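Local coordinates for protein D-alanyl-D-alanine carboxypeptidase DacB2 (Mycobacterium tuberculosis H37Rv, PDB 4RYE) that acts as a serine-type D,D-carboxypeptidase that probably cleaves the terminal D-Ala-D-Ala of the peptidoglycan stem peptide during cell-wall biogenesis, at residues T109-L114 and D118-K123; E196-Q199 and G203-G206. One frame throughout, in Å; residues are numbered along the deposited sequence.

Interaction 1: T109-L114 and D118-K123; sequences TLAHML and DVTVAK
With CG anti to its own carbonyl carbon (chi1 -67°) and the rest of the chain fully extended, Lys-123 sends NZ from helix 117-130 to the backbone carbonyl of Leu-114. Thr-120, one turn earlier, has OG1 likewise set beside its backbone N, which leaves CG2 on the far side from that N. The two side chains join consecutive helices, 104-113 and 117-130, across a tight interhelical turn in the helical region of this peptidase S11 domain, a member of the penicillin-recognising, beta-lactamase-like group. Ala-111 and Thr-120 form the closest backbone approach, their CA atoms 5.4 Å apart. Here the small CB of Ala-111 lies 3.8 Å from Thr-120 CB, and the methyl CG2 of the threonine reaches both this alanine and CD1 of Leu-114, at 3.9 Å in the latter case. The leucine and threonine side chains cross at roughly a right angle, and Leu-114 CB comes within 3.3 Å of Thr-120 OG1. That hydroxyl also passes 3.0 Å from Ala-111 O, yet its hydrogen bond goes to the backbone oxygen of Gly-116, just ahead of helix 117-130. Leu-53 of helix 50-60 packs on both Leu-114 and Thr-120, and the side chain of Thr-120 lies about 10 Å from that of Lys-50, the proton acceptor by similarity, at the start of that helix. Glu-60 of the same helix forms a salt bridge with Lys-123, giving the ammonium group a second partner and probably favouring its charged form. Val-119 adds a light touch, CG1 lying 3.6 Å from Leu-114 O. The same oxygen receives the lysine's hydrogen bond: NZ of Lys-123 stands 2.8 Å from Leu-114 O, at a C=O...N angle of 143° and tilted 20° from the carbonyl plane.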
ATOM      1  N   THR A 109      16.839  -2.354  -1.140  1.00 20.35           N
ATOM      2  CA  THR A 109      17.881  -1.784  -0.297  1.00 20.64           C
ATOM      3  C   THR A 109      17.448  -1.797   1.169  1.00 19.45           C
ATOM      4  O   THR A 109      18.268  -1.988   2.064  1.00 21.62           O
ATOM      5  CB  THR A 109      18.295  -0.367  -0.761  1.00 22.67           C
ATOM      6  OG1 THR A 109      18.542  -0.386  -2.174  1.00 25.92           O
ATOM      7  CG2 THR A 109      19.583   0.078  -0.058  1.00 21.76           C
ATOM      8  N   LEU A 110      16.155  -1.617   1.412  1.00 18.23           N
ATOM      9  CA  LEU A 110      15.614  -1.821   2.751  1.00 17.29           C
ATOM     10  C   LEU A 110      15.760  -3.281   3.166  1.00 17.53           C
ATOM     11  O   LEU A 110      16.099  -3.573   4.304  1.00 19.22           O
ATOM     12  CB  LEU A 110      14.144  -1.405   2.808  1.00 16.16           C
ATOM     13  CG  LEU A 110      13.915   0.108   2.895  1.00 21.72           C
ATOM     14  CD1 LEU A 110      12.437   0.451   2.686  1.00 20.44           C
ATOM     15  CD2 LEU A 110      14.420   0.672   4.229  1.00 20.43           C
ATOM     16  N   ALA A 111      15.524  -4.199   2.231  1.00 20.41           N
ATOM     17  CA  ALA A 111      15.672  -5.623   2.524  1.00 19.69           C
ATOM     18  C   ALA A 111      17.119  -5.946   2.884  1.00 25.67           C
ATOM     19  O   ALA A 111      17.378  -6.802   3.725  1.00 22.77           O
ATOM     20  CB  ALA A 111      15.214  -6.468   1.348  1.00 22.16           C
ATOM     21  N   HIS A 112      18.054  -5.260   2.231  1.00 24.03           N
ATOM     22  CA  HIS A 112      19.476  -5.341   2.567  1.00 24.52           C
ATOM     23  C   HIS A 112      19.690  -4.977   4.046  1.00 22.51           C
ATOM     24  O   HIS A 112      20.310  -5.747   4.790  1.00 23.64           O
ATOM     25  CB  HIS A 112      20.283  -4.435   1.611  1.00 26.02           C
ATOM     26  CG  HIS A 112      21.756  -4.375   1.886  1.00 28.92           C
ATOM     27  ND1 HIS A 112      22.643  -3.782   1.010  1.00 36.24           N
ATOM     28  CD2 HIS A 112      22.498  -4.803   2.937  1.00 27.15           C
ATOM     29  CE1 HIS A 112      23.865  -3.856   1.506  1.00 37.49           C
ATOM     30  NE2 HIS A 112      23.806  -4.463   2.675  1.00 36.11           N
HETATM   31  N   MSE A 113      19.175  -3.823   4.470  1.00 20.30           N
HETATM   32  CA  MSE A 113      19.270  -3.400   5.875  1.00 26.32           C
HETATM   33  C   MSE A 113      18.620  -4.387   6.838  1.00 26.27           C
HETATM   34  O   MSE A 113      19.022  -4.490   7.987  1.00 25.33           O
HETATM   35  CB  MSE A 113      18.630  -2.024   6.082  1.00 24.65           C
HETATM   36  CG  MSE A 113      19.270  -0.926   5.275  1.00 29.26           C
HETATM   37 SE   MSE A 113      18.562   0.858   5.698  0.68 28.12          SE
HETATM   38  CE  MSE A 113      19.235   0.936   7.529  1.00 28.97           C
ATOM     39  N   LEU A 114      17.607  -5.105   6.372  1.00 22.06           N
ATOM     40  CA  LEU A 114      16.864  -6.006   7.239  1.00 21.38           C
ATOM     41  C   LEU A 114      17.446  -7.411   7.293  1.00 25.61           C
ATOM     42  O   LEU A 114      16.902  -8.279   7.970  1.00 28.21           O
ATOM     43  CB  LEU A 114      15.399  -6.056   6.809  1.00 21.36           C
ATOM     44  CG  LEU A 114      14.650  -4.748   7.059  1.00 17.30           C
ATOM     45  CD1 LEU A 114      13.347  -4.695   6.275  1.00 15.46           C
ATOM     46  CD2 LEU A 114      14.396  -4.583   8.566  1.00 17.83           C
ATOM     47  N   ASP A 118      15.632 -12.997   1.440  1.00 22.95           N
ATOM     48  CA  ASP A 118      14.894 -14.111   2.040  1.00 28.42           C
ATOM     49  C   ASP A 118      14.448 -13.813   3.469  1.00 26.17           C
ATOM     50  O   ASP A 118      13.316 -14.107   3.849  1.00 22.46           O
ATOM     51  CB  ASP A 118      15.737 -15.388   2.015  1.00 30.29           C
ATOM     52  CG  ASP A 118      15.894 -15.958   0.617  1.00 48.15           C
ATOM     53  OD1 ASP A 118      15.418 -15.316  -0.347  1.00 53.09           O
ATOM     54  OD2 ASP A 118      16.506 -17.043   0.486  1.00 55.09           O
ATOM     55  N   VAL A 119      15.356 -13.242   4.254  1.00 21.37           N
ATOM     56  CA  VAL A 119      15.069 -12.874   5.634  1.00 22.73           C
ATOM     57  C   VAL A 119      13.973 -11.822   5.695  1.00 21.44           C
ATOM     58  O   VAL A 119      13.077 -11.886   6.538  1.00 18.39           O
ATOM     59  CB  VAL A 119      16.341 -12.353   6.346  1.00 21.92           C
ATOM     60  CG1 VAL A 119      15.991 -11.724   7.676  1.00 27.75           C
ATOM     61  CG2 VAL A 119      17.362 -13.487   6.529  1.00 28.91           C
ATOM     62  N   THR A 120      14.018 -10.861   4.780  1.00 18.83           N
ATOM     63  CA  THR A 120      13.035  -9.783   4.792  1.00 17.82           C
ATOM     64  C   THR A 120      11.647 -10.307   4.450  1.00 19.49           C
ATOM     65  O   THR A 120      10.645  -9.920   5.068  1.00 18.66           O
ATOM     66  CB  THR A 120      13.447  -8.646   3.838  1.00 17.26           C
ATOM     67  OG1 THR A 120      14.680  -8.087   4.294  1.00 24.01           O
ATOM     68  CG2 THR A 120      12.393  -7.551   3.791  1.00 16.93           C
ATOM     69  N   VAL A 121      11.590 -11.211   3.481  1.00 18.88           N
ATOM     70  CA  VAL A 121      10.324 -11.826   3.122  1.00 19.82           C
ATOM     71  C   VAL A 121       9.786 -12.643   4.299  1.00 20.45           C
ATOM     72  O   VAL A 121       8.585 -12.586   4.595  1.00 19.84           O
ATOM     73  CB  VAL A 121      10.446 -12.674   1.846  1.00 21.84           C
ATOM     74  CG1 VAL A 121       9.173 -13.502   1.613  1.00 22.39           C
ATOM     75  CG2 VAL A 121      10.721 -11.760   0.654  1.00 23.40           C
ATOM     76  N   ALA A 122      10.661 -13.373   4.988  1.00 18.33           N
ATOM     77  CA  ALA A 122      10.215 -14.115   6.177  1.00 20.99           C
ATOM     78  C   ALA A 122       9.687 -13.173   7.261  1.00 22.70           C
ATOM     79  O   ALA A 122       8.668 -13.460   7.886  1.00 16.58           O
ATOM     80  CB  ALA A 122      11.319 -14.986   6.731  1.00 19.31           C
ATOM     81  N   LYS A 123      10.378 -12.054   7.488  1.00 16.33           N
ATOM     82  CA  LYS A 123       9.890 -11.044   8.438  1.00 18.98           C
ATOM     83  C   LYS A 123       8.554 -10.416   8.036  1.00 19.42           C
ATOM     84  O   LYS A 123       7.704 -10.149   8.891  1.00 14.20           O
ATOM     85  CB  LYS A 123      10.936  -9.944   8.658  1.00 20.53           C
ATOM     86  CG  LYS A 123      12.199 -10.428   9.370  1.00 17.61           C
ATOM     87  CD  LYS A 123      13.236  -9.301   9.460  1.00 20.79           C
ATOM     88  CE  LYS A 123      14.450  -9.745  10.275  1.00 21.45           C
ATOM     89  NZ  LYS A 123      15.490  -8.678  10.345  1.00 23.65           N
TER

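Interaction 2: E196-Q199 and G203-G206; sequences ELLQ and GAIG
The chain reaches Ala-204 from Gly-203, whose positive phi (98°) would jam a CB against the preceding carbonyl oxygen; Ala-204 then turns its methyl toward the short helix 197-200. Its CB settles over the backbone of Leu-197, 3.6 Å from Leu-197 O, and meets the leucine side chain more loosely, with Leu-197 CG 4.4 Å from Ala-204 CB. Leu-197 also touches Ala-250 and Phe-254 of helix 246-259 and Phe-219 of strand 218-225. The Ala-204 methyl lies 4.1 Å from CD2 of Leu-198, so one small side chain touches two successive residues of the helix. Leu-198 reaches the strand because CG stands anti to its carbonyl carbon (chi1 -65°), and from there CD2 also comes within 3.9 Å of Ala-204 O. That carbonyl oxygen takes part in a water bridge: a water molecule donates to Leu-198 O at 2.8 Å and, more weakly, to Ala-204 O at 3.3 Å. No direct hydrogen bond joins the two segments.

Next comes Ile-205, whose side chain sets off away from the helix and packs on Ala-222 of strand 218-225. Ile-205 and Gly-206 together face Ala-222 in a classic beta bulge at the start of 204-212, an outermost strand of the central antiparallel sheet; further along, this strand carries a sequence resembling the K(T/S)G motif of penicillin-recognising enzymes. At Gly-206 the backbone adopts phi 162°, which again calls for glycine, and its N lies 4.0 Å from Leu-198 CD2.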
ATOM      1  N   GLU A 196      -2.249  10.008  -6.393  1.00 28.11           N
ATOM      2  CA  GLU A 196      -3.050  11.131  -6.876  1.00 25.16           C
ATOM      3  C   GLU A 196      -4.309  11.359  -6.040  1.00 19.47           C
ATOM      4  O   GLU A 196      -4.954  12.400  -6.140  1.00 20.76           O
ATOM      5  CB  GLU A 196      -3.424  10.909  -8.340  1.00 28.65           C
ATOM      6  CG  GLU A 196      -2.210  10.775  -9.244  1.00 33.69           C
ATOM      7  CD  GLU A 196      -2.528  11.059 -10.689  1.00 44.33           C
ATOM      8  OE1 GLU A 196      -3.721  11.247 -11.007  1.00 51.24           O
ATOM      9  OE2 GLU A 196      -1.582  11.103 -11.506  1.00 51.63           O
ATOM     10  N   LEU A 197      -4.655  10.391  -5.211  1.00 20.09           N
ATOM     11  CA  LEU A 197      -5.793  10.571  -4.323  1.00 22.30           C
ATOM     12  C   LEU A 197      -5.551  11.763  -3.386  1.00 28.29           C
ATOM     13  O   LEU A 197      -6.483  12.490  -3.055  1.00 19.79           O
ATOM     14  CB  LEU A 197      -6.095   9.285  -3.549  1.00 25.62           C
ATOM     15  CG  LEU A 197      -7.575   8.985  -3.284  1.00 35.29           C
ATOM     16  CD1 LEU A 197      -8.372   8.979  -4.585  1.00 38.61           C
ATOM     17  CD2 LEU A 197      -7.756   7.668  -2.559  1.00 33.58           C
ATOM     18  N   LEU A 198      -4.295  11.984  -2.993  1.00 30.11           N
ATOM     19  CA  LEU A 198      -3.960  13.112  -2.119  1.00 26.12           C
ATOM     20  C   LEU A 198      -4.353  14.431  -2.760  1.00 35.41           C
ATOM     21  O   LEU A 198      -4.833  15.344  -2.088  1.00 40.87           O
ATOM     22  CB  LEU A 198      -2.465  13.121  -1.793  1.00 27.12           C
ATOM     23  CG  LEU A 198      -1.995  11.917  -0.980  1.00 26.34           C
ATOM     24  CD1 LEU A 198      -0.516  12.016  -0.722  1.00 26.82           C
ATOM     25  CD2 LEU A 198      -2.770  11.829   0.339  1.00 24.27           C
ATOM     26  N   GLN A 199      -4.148  14.520  -4.070  1.00 27.33           N
ATOM     27  CA  GLN A 199      -4.434  15.744  -4.804  1.00 25.25           C
ATOM     28  C   GLN A 199      -5.890  15.862  -5.259  1.00 25.35           C
ATOM     29  O   GLN A 199      -6.407  16.965  -5.410  1.00 27.22           O
ATOM     30  CB  GLN A 199      -3.497  15.850  -6.015  1.00 30.05           C
ATOM     31  CG  GLN A 199      -2.018  15.829  -5.648  1.00 45.54           C
ATOM     32  CD  GLN A 199      -1.127  15.469  -6.821  1.00 56.53           C
ATOM     33  OE1 GLN A 199      -1.298  14.422  -7.447  1.00 59.80           O
ATOM     34  NE2 GLN A 199      -0.163  16.333  -7.120  1.00 59.45           N
ATOM     35  N   GLY A 203      -9.383  15.189   2.084  1.00 16.41           N
ATOM     36  CA  GLY A 203      -9.514  14.283   3.213  1.00 15.45           C
ATOM     37  C   GLY A 203      -8.757  12.975   3.073  1.00 19.86           C
ATOM     38  O   GLY A 203      -8.701  12.187   4.014  1.00 18.73           O
ATOM     39  N   ALA A 204      -8.191  12.714   1.900  1.00 18.34           N
ATOM     40  CA  ALA A 204      -7.328  11.536   1.750  1.00 19.53           C
ATOM     41  C   ALA A 204      -6.141  11.660   2.713  1.00 17.54           C
ATOM     42  O   ALA A 204      -5.607  12.746   2.885  1.00 18.09           O
ATOM     43  CB  ALA A 204      -6.842  11.415   0.312  1.00 20.93           C
ATOM     44  N   ILE A 205      -5.737  10.564   3.358  1.00 14.22           N
ATOM     45  CA  ILE A 205      -4.638  10.635   4.323  1.00 14.14           C
ATOM     46  C   ILE A 205      -3.516   9.647   4.006  1.00 18.46           C
ATOM     47  O   ILE A 205      -2.532   9.564   4.723  1.00 18.88           O
ATOM     48  CB  ILE A 205      -5.134  10.422   5.767  1.00 22.29           C
ATOM     49  CG1 ILE A 205      -5.925   9.117   5.886  1.00 21.67           C
ATOM     50  CG2 ILE A 205      -5.992  11.599   6.224  1.00 20.04           C
ATOM     51  CD1 ILE A 205      -6.613   8.945   7.252  1.00 21.74           C
ATOM     52  N   GLY A 206      -3.661   8.897   2.924  1.00 17.29           N
ATOM     53  CA  GLY A 206      -2.603   7.979   2.545  1.00 15.86           C
ATOM     54  C   GLY A 206      -3.067   6.917   1.579  1.00 14.11           C
ATOM     55  O   GLY A 206      -4.254   6.649   1.460  1.00 15.18           O
TER
HETATM   56  O   HOH W   1      -5.008  15.187   0.715  1.00 36.22           O

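Along the chain from the N terminus, interaction 1 comes first: the turn between helices 104-113 and 117-130 is closed by residues 109-114 meeting 118-123, in the helical region beside helix 50-60. The chain then runs through further helices and the hairpin of strands 179-184 and 187-192 before interaction 2 closes a second short loop, bringing 196-199 against 203-206 at the entry to an outermost strand of the central sheet. The two loops follow in series, neither enclosing nor crossing the other. The centres of interaction 1 and interaction 2 are about 29 Å apart, on opposite sides of the chain's centre. Between the nearest atoms of interaction 1 and interaction 2 the distance is about 17 Å.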